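Local coordinates for protein tonb-dependent siderophore receptor (Acinetobacter baumannii, PDB 5FR8) that probably binds iron-chelating siderophores, possibly ferric enterobactin, at the outer membrane to begin iron uptake as a TonB-dependent receptor, at residues V29-Q34 / Y416-L421; K221-T226 / Q706-S711; K287-M292 / K322-G327; A343-E348 / D377-N382; S496-Q501 / N568-E573. All coordinates share one frame; numbering follows the deposited sequence.

Contact 1. Residues V29-Q34 / Y416-L421; sequences VTAEEQ and YIEDNL
The short helix 31-34 packs against strand 407-422, Ala31 and Asn420 coming closest with 4.9 Å between their CA atoms. This fits the plug-in-barrel fold of TonB-dependent receptors, in which N-terminal chain fills the lumen. Glu418 and Asn420 alternate with Asp419, and their side chains leave the strand toward the helix. The contact is closed by Asn420. With CG anti to the backbone N (chi1 177°), its amide reaches the chain just before the helix, and ND2 donates to Val29 O at 3.0 Å. That bond is bent, at 138°, with the donor lying above the carbonyl plane. Gln34, one turn farther on, approaches the same amide crosswise, the two amide planes being almost perpendicular. Beside this polar point Ala31 supplies the apolar fill: its CB sits 3.9 Å from Glu418 CB. The charge of Glu418 is met by Arg145 in a salt bridge, while Tyr146 binds Glu32, so that another part of the chain covers this flank. Strand 427-438, the next one in the barrel wall, meets Ala31 and Gln34 through Val430. Closest to the Glu418 carboxylate among the helix atoms is Ala31 CB, 3.7 Å from Glu418 OE1.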
# COMPACT_ATOMS: atom_id res chain seq x y z
N VAL A 29 -17.04 24.37 -6.61
CA VAL A 29 -15.94 23.53 -6.16
C VAL A 29 -16.30 22.82 -4.86
O VAL A 29 -16.51 23.46 -3.83
CB VAL A 29 -14.64 24.33 -5.96
CG1 VAL A 29 -13.46 23.40 -5.73
CG2 VAL A 29 -14.37 25.20 -7.17
N THR A 30 -16.37 21.49 -4.92
CA THR A 30 -16.75 20.64 -3.79
C THR A 30 -15.62 20.62 -2.74
O THR A 30 -14.47 21.02 -3.01
CB THR A 30 -17.10 19.21 -4.32
OG1 THR A 30 -18.35 19.26 -5.01
CG2 THR A 30 -17.19 18.13 -3.22
N ALA A 31 -15.96 20.17 -1.54
CA ALA A 31 -14.96 19.92 -0.52
C ALA A 31 -13.86 18.99 -1.03
O ALA A 31 -12.68 19.28 -0.84
CB ALA A 31 -15.61 19.33 0.72
N GLU A 32 -14.25 17.87 -1.65
CA GLU A 32 -13.25 16.88 -2.10
C GLU A 32 -12.23 17.55 -2.98
O GLU A 32 -11.02 17.40 -2.76
CB GLU A 32 -13.89 15.72 -2.86
CG GLU A 32 -12.90 14.64 -3.28
CD GLU A 32 -13.49 13.59 -4.21
OE1 GLU A 32 -14.57 13.83 -4.77
OE2 GLU A 32 -12.86 12.53 -4.38
N GLU A 33 -12.71 18.31 -3.97
CA GLU A 33 -11.82 19.06 -4.88
C GLU A 33 -10.90 20.00 -4.14
O GLU A 33 -9.73 20.15 -4.51
CB GLU A 33 -12.63 19.90 -5.87
CG GLU A 33 -13.34 19.09 -6.93
CD GLU A 33 -14.68 19.69 -7.32
OE1 GLU A 33 -14.71 20.87 -7.76
OE2 GLU A 33 -15.71 18.98 -7.17
N GLN A 34 -11.44 20.68 -3.14
CA GLN A 34 -10.70 21.73 -2.44
C GLN A 34 -9.51 21.12 -1.71
O GLN A 34 -8.38 21.54 -1.91
CB GLN A 34 -11.62 22.49 -1.47
CG GLN A 34 -10.97 23.67 -0.77
CD GLN A 34 -10.43 24.70 -1.74
OE1 GLN A 34 -11.19 25.47 -2.31
NE2 GLN A 34 -9.12 24.71 -1.93
N TYR A 416 -21.73 10.90 5.67
CA TYR A 416 -20.88 12.06 5.91
C TYR A 416 -21.49 13.34 5.35
O TYR A 416 -22.33 13.32 4.44
CB TYR A 416 -19.51 11.82 5.32
CG TYR A 416 -19.51 11.46 3.85
CD1 TYR A 416 -19.68 10.14 3.41
CD2 TYR A 416 -19.30 12.43 2.89
CE1 TYR A 416 -19.67 9.82 2.07
CE2 TYR A 416 -19.30 12.13 1.55
CZ TYR A 416 -19.47 10.82 1.15
OH TYR A 416 -19.46 10.54 -0.19
N ILE A 417 -21.05 14.46 5.91
CA ILE A 417 -21.48 15.78 5.42
C ILE A 417 -20.26 16.70 5.35
O ILE A 417 -19.33 16.58 6.16
CB ILE A 417 -22.57 16.39 6.31
CG1 ILE A 417 -22.98 17.75 5.76
CG2 ILE A 417 -22.07 16.54 7.73
CD1 ILE A 417 -24.34 18.23 6.26
N GLU A 418 -20.26 17.58 4.36
CA GLU A 418 -19.08 18.35 4.04
C GLU A 418 -19.44 19.69 3.44
O GLU A 418 -20.31 19.78 2.56
CB GLU A 418 -18.24 17.62 3.02
CG GLU A 418 -17.37 16.52 3.58
CD GLU A 418 -16.47 15.95 2.52
OE1 GLU A 418 -16.90 15.97 1.34
OE2 GLU A 418 -15.34 15.52 2.86
N ASP A 419 -18.77 20.74 3.91
CA ASP A 419 -19.02 22.08 3.42
C ASP A 419 -17.71 22.71 2.95
O ASP A 419 -16.72 22.69 3.66
CB ASP A 419 -19.67 22.90 4.54
CG ASP A 419 -20.63 23.95 4.03
OD1 ASP A 419 -20.69 24.23 2.82
OD2 ASP A 419 -21.35 24.51 4.88
N ASN A 420 -17.72 23.26 1.74
CA ASN A 420 -16.66 24.16 1.30
C ASN A 420 -17.16 25.60 1.30
O ASN A 420 -18.02 26.00 0.49
CB ASN A 420 -16.12 23.78 -0.07
CG ASN A 420 -15.07 24.75 -0.56
OD1 ASN A 420 -14.68 25.67 0.18
ND2 ASN A 420 -14.59 24.56 -1.78
N LEU A 421 -16.61 26.39 2.23
CA LEU A 421 -17.03 27.78 2.43
C LEU A 421 -15.99 28.75 1.87
O LEU A 421 -14.80 28.56 2.05
CB LEU A 421 -17.21 28.05 3.93
CG LEU A 421 -18.15 27.15 4.76
CD1 LEU A 421 -17.44 25.92 5.27
CD2 LEU A 421 -18.72 27.89 5.95

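Contact 2. Residues K221-T226 / Q706-S711; sequences KSIGST and QILRDS
Ser225 and Ser711 lock the two loops together. The hydroxyl of Ser225, set anti to its backbone N (chi1 179°), is gripped on two counts by the opposite chain: OG donates to Arg709 O at 2.7 Å, and it receives the N-H of Ser711, 2.7 Å from Ser711 N to Ser225 OG. In return Ser711 OG accepts from Thr226 N over 3.1 Å, a nearly straight bond (166°). A few residues away lies the apolar part, where Ile223 CD1 rests 3.5 Å from Leu708 CB and the two side chains cross obliquely; Ser222 OG borders Leu708 CD1. In the second shell, Asn220 OD1 accepts from Arg709 N, and the guanidinium of Arg709 runs on to Ala228 O and Asp268, which positions the loop backbone carrying the carbonyl that Ser225 uses. Thr226 OG1 is bonded to Asn272 O. These segments belong to the loops joining strand 201-212 to 232-247 and strand 693-700 to 724-731, long inter-strand loops of the kind that in TonB-dependent receptors cover the extracellular mouth of the barrel.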
# COMPACT_ATOMS: atom_id res chain seq x y z
N LYS A 221 24.33 -14.02 -1.18
CA LYS A 221 25.25 -14.94 -0.50
C LYS A 221 26.63 -14.32 -0.16
O LYS A 221 27.23 -14.66 0.87
CB LYS A 221 25.44 -16.20 -1.37
CG LYS A 221 25.96 -17.41 -0.61
CD LYS A 221 26.04 -18.61 -1.53
CE LYS A 221 26.20 -19.89 -0.74
NZ LYS A 221 26.00 -21.09 -1.60
N SER A 222 27.10 -13.42 -1.02
CA SER A 222 28.46 -12.87 -0.91
C SER A 222 28.66 -12.07 0.35
O SER A 222 29.73 -11.53 0.53
CB SER A 222 28.80 -12.00 -2.13
OG SER A 222 27.68 -11.22 -2.52
N ILE A 223 27.65 -11.98 1.21
CA ILE A 223 27.83 -11.33 2.53
C ILE A 223 27.28 -12.21 3.64
O ILE A 223 26.84 -11.70 4.66
CB ILE A 223 27.08 -9.99 2.65
CG1 ILE A 223 27.23 -9.13 1.39
CG2 ILE A 223 27.58 -9.19 3.86
CD1 ILE A 223 26.14 -8.07 1.31
N GLY A 224 27.29 -13.53 3.42
CA GLY A 224 26.91 -14.49 4.46
C GLY A 224 25.42 -14.58 4.72
O GLY A 224 24.99 -15.04 5.78
N SER A 225 24.61 -14.15 3.75
CA SER A 225 23.17 -13.96 3.96
C SER A 225 22.35 -15.01 3.22
O SER A 225 22.64 -15.37 2.06
CB SER A 225 22.73 -12.54 3.54
OG SER A 225 21.32 -12.35 3.72
N THR A 226 21.31 -15.47 3.91
CA THR A 226 20.41 -16.50 3.40
C THR A 226 19.06 -15.93 2.96
O THR A 226 18.17 -16.67 2.56
CB THR A 226 20.14 -17.53 4.49
OG1 THR A 226 19.81 -16.83 5.70
CG2 THR A 226 21.37 -18.42 4.70
N GLN A 706 24.84 -0.58 -5.02
CA GLN A 706 24.06 -1.79 -4.88
C GLN A 706 24.14 -2.40 -3.50
O GLN A 706 25.19 -2.86 -3.07
CB GLN A 706 24.54 -2.85 -5.87
CG GLN A 706 23.72 -4.12 -5.74
CD GLN A 706 24.35 -5.29 -6.41
OE1 GLN A 706 25.57 -5.52 -6.27
NE2 GLN A 706 23.53 -6.08 -7.12
N ILE A 707 23.00 -2.46 -2.82
CA ILE A 707 22.96 -3.09 -1.51
C ILE A 707 22.24 -4.44 -1.56
O ILE A 707 21.16 -4.55 -2.15
CB ILE A 707 22.28 -2.20 -0.48
CG1 ILE A 707 22.86 -0.79 -0.50
CG2 ILE A 707 22.45 -2.80 0.90
CD1 ILE A 707 21.88 0.26 0.02
N LEU A 708 22.85 -5.44 -0.90
CA LEU A 708 22.29 -6.79 -0.77
C LEU A 708 21.61 -7.01 0.57
O LEU A 708 22.00 -6.44 1.57
CB LEU A 708 23.39 -7.82 -0.90
CG LEU A 708 24.29 -7.68 -2.12
CD1 LEU A 708 25.33 -8.77 -2.13
CD2 LEU A 708 23.46 -7.71 -3.40
N ARG A 709 20.57 -7.83 0.57
CA ARG A 709 19.76 -8.02 1.77
C ARG A 709 20.44 -8.97 2.73
O ARG A 709 20.81 -10.09 2.36
CB ARG A 709 18.38 -8.56 1.40
CG ARG A 709 17.45 -8.77 2.59
CD ARG A 709 16.13 -9.25 2.06
NE ARG A 709 15.18 -9.67 3.09
CZ ARG A 709 14.28 -10.64 2.91
NH1 ARG A 709 14.23 -11.31 1.75
NH2 ARG A 709 13.44 -10.94 3.90
N ASP A 710 20.60 -8.49 3.96
CA ASP A 710 21.35 -9.19 4.98
C ASP A 710 20.35 -9.86 5.89
O ASP A 710 19.54 -9.19 6.52
CB ASP A 710 22.16 -8.17 5.77
CG ASP A 710 23.20 -8.80 6.67
OD1 ASP A 710 23.03 -9.96 7.05
OD2 ASP A 710 24.19 -8.10 7.00
N SER A 711 20.40 -11.19 5.94
CA SER A 711 19.60 -11.94 6.90
C SER A 711 20.09 -11.75 8.33
O SER A 711 19.29 -11.81 9.26
CB SER A 711 19.61 -13.42 6.56
OG SER A 711 20.94 -13.88 6.54

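Contact 3. Residues K287-M292 / K322-G327; sequences KETNTM and KRLPEG
At the open end of the beta hairpin of strands 290-305 and 308-323, Asn290 faces Arg323 in an antiparallel non-hydrogen-bonded pair and Thr291 faces Lys322 in a hydrogen-bonded one. Lys322 N donates to Thr291 O at 2.8 Å; the return bond from Thr291 N to Lys322 O is weak. Past the paired residues the ladder gains one more rung, Leu324 N to Thr289 O, 3.0 Å. On the Asn290 side the amide and the guanidinium of Arg323 lie side by side, pointing the same way, with planes only 7° apart. Asn290 CB sits over one guanidinium face, 3.4 Å from Arg323 NH1 and offset toward the rim. A bend at chi3 (67°) turns Arg323 NE back toward Asn290. Met292 CE lies obliquely near Arg323 NH2. On the opposite face Thr291 OG1 donates to Glu288 OE2 at 2.8 Å. Beyond the last rung the Thr289 and Leu324 side chains cross at about a right angle, Thr289 CG2 3.7 Å from Leu324 CD1, with Leu284 beside both. The guanidinium is thus held by Asn290 over one face and by Asn321 at NE, while its ion pair with Asp119 is long and weak.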
# COMPACT_ATOMS: atom_id res chain seq x y z
N LYS A 287 9.63 -20.94 -9.82
CA LYS A 287 8.28 -21.47 -10.02
C LYS A 287 7.19 -20.54 -9.45
O LYS A 287 7.47 -19.65 -8.67
CB LYS A 287 8.17 -22.85 -9.38
CG LYS A 287 9.13 -23.86 -9.97
CD LYS A 287 8.49 -24.63 -11.12
CE LYS A 287 9.46 -25.55 -11.84
NZ LYS A 287 10.09 -26.50 -10.89
N GLU A 288 5.95 -20.78 -9.84
CA GLU A 288 4.81 -20.02 -9.34
C GLU A 288 4.25 -20.65 -8.05
O GLU A 288 3.50 -21.62 -8.10
CB GLU A 288 3.72 -19.95 -10.42
CG GLU A 288 2.57 -18.99 -10.12
CD GLU A 288 1.64 -18.71 -11.30
OE1 GLU A 288 2.10 -18.46 -12.45
OE2 GLU A 288 0.42 -18.73 -11.08
N THR A 289 4.62 -20.11 -6.89
CA THR A 289 4.19 -20.67 -5.60
C THR A 289 3.02 -19.91 -5.00
O THR A 289 2.37 -20.41 -4.09
CB THR A 289 5.30 -20.60 -4.56
OG1 THR A 289 5.68 -19.22 -4.41
CG2 THR A 289 6.47 -21.44 -4.98
N ASN A 290 2.81 -18.69 -5.47
CA ASN A 290 1.60 -17.97 -5.12
C ASN A 290 1.03 -17.26 -6.33
O ASN A 290 1.77 -16.86 -7.24
CB ASN A 290 1.85 -16.97 -3.99
CG ASN A 290 2.69 -15.80 -4.43
OD1 ASN A 290 2.20 -14.83 -5.01
ND2 ASN A 290 3.97 -15.87 -4.12
N THR A 291 -0.28 -17.11 -6.32
CA THR A 291 -1.01 -16.61 -7.46
C THR A 291 -2.19 -15.79 -6.95
O THR A 291 -2.93 -16.24 -6.07
CB THR A 291 -1.54 -17.77 -8.31
OG1 THR A 291 -0.50 -18.76 -8.46
CG2 THR A 291 -2.00 -17.26 -9.65
N MET A 292 -2.35 -14.60 -7.51
CA MET A 292 -3.27 -13.62 -6.98
C MET A 292 -4.23 -13.31 -8.12
O MET A 292 -3.79 -12.91 -9.19
CB MET A 292 -2.46 -12.36 -6.57
CG MET A 292 -2.93 -11.63 -5.30
SD MET A 292 -2.94 -12.63 -3.78
CE MET A 292 -1.37 -13.42 -4.09
N LYS A 322 -4.18 -17.92 -4.23
CA LYS A 322 -3.84 -19.34 -4.34
C LYS A 322 -2.33 -19.52 -4.21
O LYS A 322 -1.56 -19.02 -5.03
CB LYS A 322 -4.31 -19.89 -5.68
CG LYS A 322 -3.86 -21.33 -5.97
CD LYS A 322 -4.07 -21.69 -7.44
CE LYS A 322 -4.20 -23.18 -7.62
NZ LYS A 322 -3.92 -23.60 -9.03
N ARG A 323 -1.92 -20.27 -3.19
CA ARG A 323 -0.50 -20.49 -2.92
C ARG A 323 -0.23 -21.76 -2.10
O ARG A 323 -1.14 -22.35 -1.52
CB ARG A 323 0.04 -19.29 -2.16
CG ARG A 323 -0.47 -19.22 -0.74
CD ARG A 323 0.08 -18.01 -0.04
NE ARG A 323 -0.41 -16.76 -0.62
CZ ARG A 323 0.34 -15.73 -0.98
NH1 ARG A 323 1.66 -15.75 -0.83
NH2 ARG A 323 -0.22 -14.64 -1.46
N LEU A 324 1.03 -22.18 -2.06
CA LEU A 324 1.42 -23.39 -1.32
C LEU A 324 1.33 -23.19 0.19
O LEU A 324 1.50 -22.10 0.68
CB LEU A 324 2.81 -23.81 -1.72
CG LEU A 324 2.94 -24.15 -3.21
CD1 LEU A 324 4.41 -24.14 -3.62
CD2 LEU A 324 2.32 -25.50 -3.54
N PRO A 325 1.01 -24.26 0.93
CA PRO A 325 0.79 -24.09 2.37
C PRO A 325 2.12 -23.87 3.10
O PRO A 325 3.17 -24.05 2.49
CB PRO A 325 0.15 -25.44 2.79
CG PRO A 325 0.69 -26.44 1.81
CD PRO A 325 0.85 -25.68 0.51
N GLU A 326 2.06 -23.53 4.39
CA GLU A 326 3.26 -23.16 5.15
C GLU A 326 3.26 -23.50 6.63
O GLU A 326 2.23 -23.75 7.25
CB GLU A 326 3.49 -21.66 5.06
CG GLU A 326 3.60 -21.11 3.64
CD GLU A 326 3.78 -19.60 3.63
OE1 GLU A 326 3.63 -18.96 4.71
OE2 GLU A 326 4.09 -19.08 2.54
N GLY A 327 4.46 -23.53 7.19
CA GLY A 327 4.60 -23.60 8.63
C GLY A 327 3.84 -22.42 9.14
O GLY A 327 3.80 -21.38 8.50

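Contact 4. Residues A343-E348 / D377-N382; sequences ATSRLE and DRFKDN
Backbone bonds carry most of the contact between Arg346 and Lys380 and between Glu348 and Arg378, two antiparallel hydrogen-bonded pairs each joined both ways. In the first, Arg346 N reaches Lys380 O at 3.0 Å and Lys380 N reaches Arg346 O at 2.9 Å; in the second, Glu348 N to Arg378 O and Arg378 N to Glu348 O both measure 2.8 Å. The strands are antiparallel, their axes 4.7 Å apart at closest approach and their N-to-C directions 174° apart. Apolar packing belongs to the face of Leu347 and Phe379, the non-hydrogen-bonded pair between those two: Leu347 CB lies 3.7 Å from Phe379 CD1, and the two side chains cross at a slant. Phe379 also meets Met474 of helix 474-477. Polar side-chain bonds are fewer. Ser345 OG makes only a weak bond to Lys380 O, beside Asp381, whose carboxylate is held by Tyr475 and Ser384. On the face of charged residues Arg346 NH2 rests 3.7 Å from Lys380 CB, and Tyr316 binds Glu348 OE1. Strands 343-361 and 365-380 form a hairpin of the transmembrane beta-barrel of TonB-dependent receptors, with Leu347 and Phe379 on one face and the charged residues Arg346, Glu348, Arg378 and Lys380 on the other.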
# COMPACT_ATOMS: atom_id res chain seq x y z
N ALA A 343 -3.75 -24.25 -1.47
CA ALA A 343 -5.08 -23.87 -1.00
C ALA A 343 -5.40 -22.51 -1.59
O ALA A 343 -4.51 -21.77 -1.98
CB ALA A 343 -5.14 -23.84 0.52
N THR A 344 -6.68 -22.20 -1.68
CA THR A 344 -7.13 -20.90 -2.16
C THR A 344 -7.97 -20.19 -1.09
O THR A 344 -8.76 -20.80 -0.36
CB THR A 344 -7.98 -21.05 -3.42
OG1 THR A 344 -7.20 -21.62 -4.47
CG2 THR A 344 -8.50 -19.71 -3.87
N SER A 345 -7.78 -18.87 -1.00
CA SER A 345 -8.62 -18.04 -0.17
C SER A 345 -9.43 -17.15 -1.05
O SER A 345 -9.01 -16.77 -2.14
CB SER A 345 -7.78 -17.24 0.77
OG SER A 345 -7.60 -18.03 1.93
N ARG A 346 -10.63 -16.83 -0.59
CA ARG A 346 -11.58 -16.14 -1.45
C ARG A 346 -12.14 -14.91 -0.73
O ARG A 346 -12.73 -15.04 0.32
CB ARG A 346 -12.70 -17.12 -1.88
CG ARG A 346 -13.60 -16.56 -2.98
CD ARG A 346 -14.84 -17.39 -3.34
NE ARG A 346 -15.50 -18.01 -2.19
CZ ARG A 346 -16.23 -17.36 -1.27
NH1 ARG A 346 -16.43 -16.04 -1.33
NH2 ARG A 346 -16.75 -18.05 -0.27
N LEU A 347 -11.95 -13.72 -1.31
CA LEU A 347 -12.45 -12.48 -0.70
C LEU A 347 -13.35 -11.69 -1.64
O LEU A 347 -12.93 -11.22 -2.70
CB LEU A 347 -11.31 -11.57 -0.31
CG LEU A 347 -11.67 -10.21 0.33
CD1 LEU A 347 -12.52 -10.38 1.58
CD2 LEU A 347 -10.40 -9.47 0.66
N GLU A 348 -14.59 -11.55 -1.22
CA GLU A 348 -15.57 -10.84 -2.01
C GLU A 348 -15.92 -9.58 -1.27
O GLU A 348 -16.16 -9.61 -0.04
CB GLU A 348 -16.84 -11.65 -2.18
CG GLU A 348 -16.69 -12.90 -2.97
CD GLU A 348 -17.99 -13.70 -3.04
OE1 GLU A 348 -18.97 -13.19 -3.62
OE2 GLU A 348 -18.01 -14.83 -2.52
N ASP A 377 -17.89 -7.26 3.25
CA ASP A 377 -16.84 -8.21 2.86
C ASP A 377 -17.19 -9.65 3.29
O ASP A 377 -17.59 -9.86 4.44
CB ASP A 377 -15.52 -7.83 3.52
CG ASP A 377 -14.90 -6.57 2.95
OD1 ASP A 377 -15.05 -6.33 1.74
OD2 ASP A 377 -14.25 -5.84 3.70
N ARG A 378 -17.03 -10.62 2.37
CA ARG A 378 -17.06 -12.05 2.75
C ARG A 378 -15.74 -12.74 2.43
O ARG A 378 -15.18 -12.58 1.35
CB ARG A 378 -18.20 -12.79 2.08
CG ARG A 378 -19.55 -12.15 2.33
CD ARG A 378 -20.55 -13.19 2.78
NE ARG A 378 -21.87 -12.90 2.24
CZ ARG A 378 -22.19 -13.09 0.97
NH1 ARG A 378 -21.30 -13.56 0.10
NH2 ARG A 378 -23.42 -12.80 0.56
N PHE A 379 -15.24 -13.51 3.38
CA PHE A 379 -13.92 -14.11 3.26
C PHE A 379 -13.98 -15.58 3.63
O PHE A 379 -14.48 -15.92 4.68
CB PHE A 379 -12.97 -13.36 4.19
CG PHE A 379 -11.52 -13.70 4.01
CD1 PHE A 379 -10.93 -13.66 2.75
CD2 PHE A 379 -10.72 -13.98 5.11
CE1 PHE A 379 -9.58 -13.93 2.59
CE2 PHE A 379 -9.37 -14.27 4.95
CZ PHE A 379 -8.80 -14.25 3.68
N LYS A 380 -13.48 -16.43 2.76
CA LYS A 380 -13.25 -17.86 3.08
C LYS A 380 -11.72 -18.06 3.18
O LYS A 380 -10.97 -17.67 2.25
CB LYS A 380 -13.89 -18.78 2.01
CG LYS A 380 -14.15 -20.23 2.44
CD LYS A 380 -14.50 -21.21 1.31
CE LYS A 380 -15.36 -22.43 1.76
NZ LYS A 380 -16.28 -22.98 0.69
N ASP A 381 -11.28 -18.60 4.33
CA ASP A 381 -9.87 -19.03 4.54
C ASP A 381 -9.84 -20.26 5.45
O ASP A 381 -10.07 -20.15 6.66
CB ASP A 381 -9.02 -17.91 5.14
CG ASP A 381 -7.53 -18.29 5.32
OD1 ASP A 381 -7.22 -19.51 5.43
OD2 ASP A 381 -6.68 -17.36 5.36
N ASN A 382 -9.57 -21.42 4.87
CA ASN A 382 -9.61 -22.67 5.61
C ASN A 382 -8.25 -23.23 5.99
O ASN A 382 -8.17 -24.24 6.68
CB ASN A 382 -10.41 -23.72 4.86
CG ASN A 382 -11.04 -24.72 5.80
OD1 ASN A 382 -11.87 -24.35 6.63
ND2 ASN A 382 -10.63 -25.98 5.71

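Contact 5. Residues S496-Q501 / N568-E573; sequences SRCLLQ and NILRWE
Leu500 has CG anti to its backbone N (chi1 178°), while Trp572 has CG anti to its carbonyl carbon (chi1 -68°), and the two side chains meet at about a right angle. Leu500 CD2 stands over one face of the indole, 4.0 Å from the centroid of the Trp572 five-membered ring, in a CH-pi contact offset toward the rim; Tyr112 meets the same tryptophan. On that side of the sheet Leu570 CD1 continues the packing at 3.8 Å from Cys498 CB. The backbones pair in parallel: Asn568 N binds Arg497 O at 3.0 Å, Leu499 N binds Asn568 O at 2.7 Å, and Leu570 N, Gln501 N and Trp572 N carry the zigzag onward. Asn568 ND2 adds a weak bond to Arg497 O. Gln501, on the other face, is held by Glu479. Strand 498-501 lies between 482-485, antiparallel to it, and 564-591, a parallel pairing next to the Cys490-Cys498 disulfide and outside the up-and-down antiparallel pattern of the barrel.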
# COMPACT_ATOMS: atom_id res chain seq x y z
N SER A 496 6.49 -19.53 29.44
CA SER A 496 6.60 -20.58 28.42
C SER A 496 5.74 -20.29 27.19
O SER A 496 6.11 -19.44 26.38
CB SER A 496 6.29 -21.97 29.01
OG SER A 496 5.12 -21.93 29.80
N ARG A 497 4.58 -20.95 27.06
CA ARG A 497 3.89 -21.10 25.76
C ARG A 497 2.69 -20.16 25.58
O ARG A 497 1.80 -20.14 26.42
CB ARG A 497 3.38 -22.53 25.62
CG ARG A 497 4.30 -23.62 26.16
CD ARG A 497 4.31 -24.81 25.21
NE ARG A 497 5.27 -25.81 25.61
CZ ARG A 497 6.59 -25.68 25.47
NH1 ARG A 497 7.09 -24.57 24.93
NH2 ARG A 497 7.40 -26.66 25.86
N CYS A 498 2.64 -19.42 24.48
CA CYS A 498 1.60 -18.40 24.31
C CYS A 498 0.79 -18.65 23.08
O CYS A 498 1.32 -19.08 22.06
CB CYS A 498 2.20 -16.99 24.19
SG CYS A 498 3.14 -16.41 25.62
N LEU A 499 -0.50 -18.33 23.16
CA LEU A 499 -1.37 -18.35 22.00
C LEU A 499 -1.84 -16.94 21.71
O LEU A 499 -1.96 -16.11 22.62
CB LEU A 499 -2.61 -19.19 22.28
CG LEU A 499 -2.46 -20.68 22.55
CD1 LEU A 499 -3.78 -21.24 23.04
CD2 LEU A 499 -1.98 -21.40 21.29
N LEU A 500 -2.15 -16.68 20.44
CA LEU A 500 -2.71 -15.39 20.06
C LEU A 500 -3.99 -15.61 19.27
O LEU A 500 -3.97 -16.22 18.20
CB LEU A 500 -1.70 -14.62 19.21
CG LEU A 500 -2.19 -13.27 18.69
CD1 LEU A 500 -2.42 -12.32 19.86
CD2 LEU A 500 -1.19 -12.68 17.71
N GLN A 501 -5.09 -15.09 19.80
CA GLN A 501 -6.40 -15.25 19.19
C GLN A 501 -6.91 -13.92 18.64
O GLN A 501 -6.55 -12.87 19.16
CB GLN A 501 -7.39 -15.77 20.23
CG GLN A 501 -8.72 -16.18 19.63
CD GLN A 501 -9.59 -16.89 20.63
OE1 GLN A 501 -9.45 -16.71 21.84
NE2 GLN A 501 -10.49 -17.73 20.12
N ASN A 568 -0.89 -19.88 27.68
CA ASN A 568 -1.24 -18.50 28.01
C ASN A 568 -1.97 -17.91 26.82
O ASN A 568 -1.54 -18.07 25.67
CB ASN A 568 0.01 -17.69 28.34
CG ASN A 568 0.73 -18.21 29.56
OD1 ASN A 568 0.17 -18.23 30.65
ND2 ASN A 568 1.95 -18.70 29.39
N ILE A 569 -3.11 -17.28 27.07
CA ILE A 569 -3.91 -16.75 25.99
C ILE A 569 -3.72 -15.24 25.88
O ILE A 569 -4.13 -14.47 26.76
CB ILE A 569 -5.40 -17.01 26.21
CG1 ILE A 569 -5.68 -18.50 26.40
CG2 ILE A 569 -6.21 -16.46 25.06
CD1 ILE A 569 -7.06 -18.78 26.94
N LEU A 570 -3.12 -14.83 24.77
CA LEU A 570 -3.07 -13.42 24.38
C LEU A 570 -4.09 -13.18 23.30
O LEU A 570 -4.50 -14.10 22.61
CB LEU A 570 -1.68 -13.08 23.83
CG LEU A 570 -0.51 -13.38 24.78
CD1 LEU A 570 0.82 -13.45 24.02
CD2 LEU A 570 -0.47 -12.37 25.91
N ARG A 571 -4.50 -11.93 23.12
CA ARG A 571 -5.33 -11.61 21.97
C ARG A 571 -4.92 -10.29 21.32
O ARG A 571 -4.39 -9.39 21.97
CB ARG A 571 -6.81 -11.57 22.39
CG ARG A 571 -7.06 -10.82 23.67
CD ARG A 571 -8.54 -10.52 23.90
NE ARG A 571 -8.72 -9.17 24.44
CZ ARG A 571 -9.90 -8.62 24.70
NH1 ARG A 571 -11.02 -9.30 24.48
NH2 ARG A 571 -9.96 -7.39 25.19
N TRP A 572 -5.19 -10.15 20.03
CA TRP A 572 -5.01 -8.88 19.39
C TRP A 572 -5.63 -7.78 20.26
O TRP A 572 -6.67 -7.97 20.88
CB TRP A 572 -5.59 -8.90 17.96
CG TRP A 572 -4.84 -9.81 16.98
CD1 TRP A 572 -5.12 -11.12 16.69
CD2 TRP A 572 -3.70 -9.46 16.17
NE1 TRP A 572 -4.22 -11.61 15.78
CE2 TRP A 572 -3.34 -10.61 15.43
CE3 TRP A 572 -2.95 -8.29 15.99
CZ2 TRP A 572 -2.30 -10.61 14.53
CZ3 TRP A 572 -1.91 -8.30 15.11
CH2 TRP A 572 -1.59 -9.46 14.39
N GLU A 573 -4.99 -6.62 20.32
CA GLU A 573 -5.44 -5.55 21.21
C GLU A 573 -5.01 -4.20 20.68
O GLU A 573 -3.96 -4.08 20.09
CB GLU A 573 -4.89 -5.79 22.61
CG GLU A 573 -5.95 -6.31 23.57
CD GLU A 573 -5.43 -7.39 24.50
OE1 GLU A 573 -4.21 -7.70 24.46
OE2 GLU A 573 -6.25 -7.93 25.29

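How the contacts relate
Contacts 3 and 4 build the barrel wall itself, through neighbouring strands 308-323 and 343-361: they touch, with Arg323 N 3.2 Å from Ala343 O in a probable hydrogen bond. Contact 1 lies about 17 Å from contact 4, nearest atoms, but meets the wall differently, through one strand and a short helix and with a single side-chain bond. Contact 5 is a parallel pairing added on strand 564-591, away from the antiparallel wall pattern, and is buried, like contact 3, whereas contacts 1, 2 and 4 are partly buried. Contact 2, with no strands, relies on serine hydroxyls to join loops; its centre is about 50 Å from that of contact 1, across the chain's centre. Backbone ladders thus give way to side-chain bonds where regular pairing is absent.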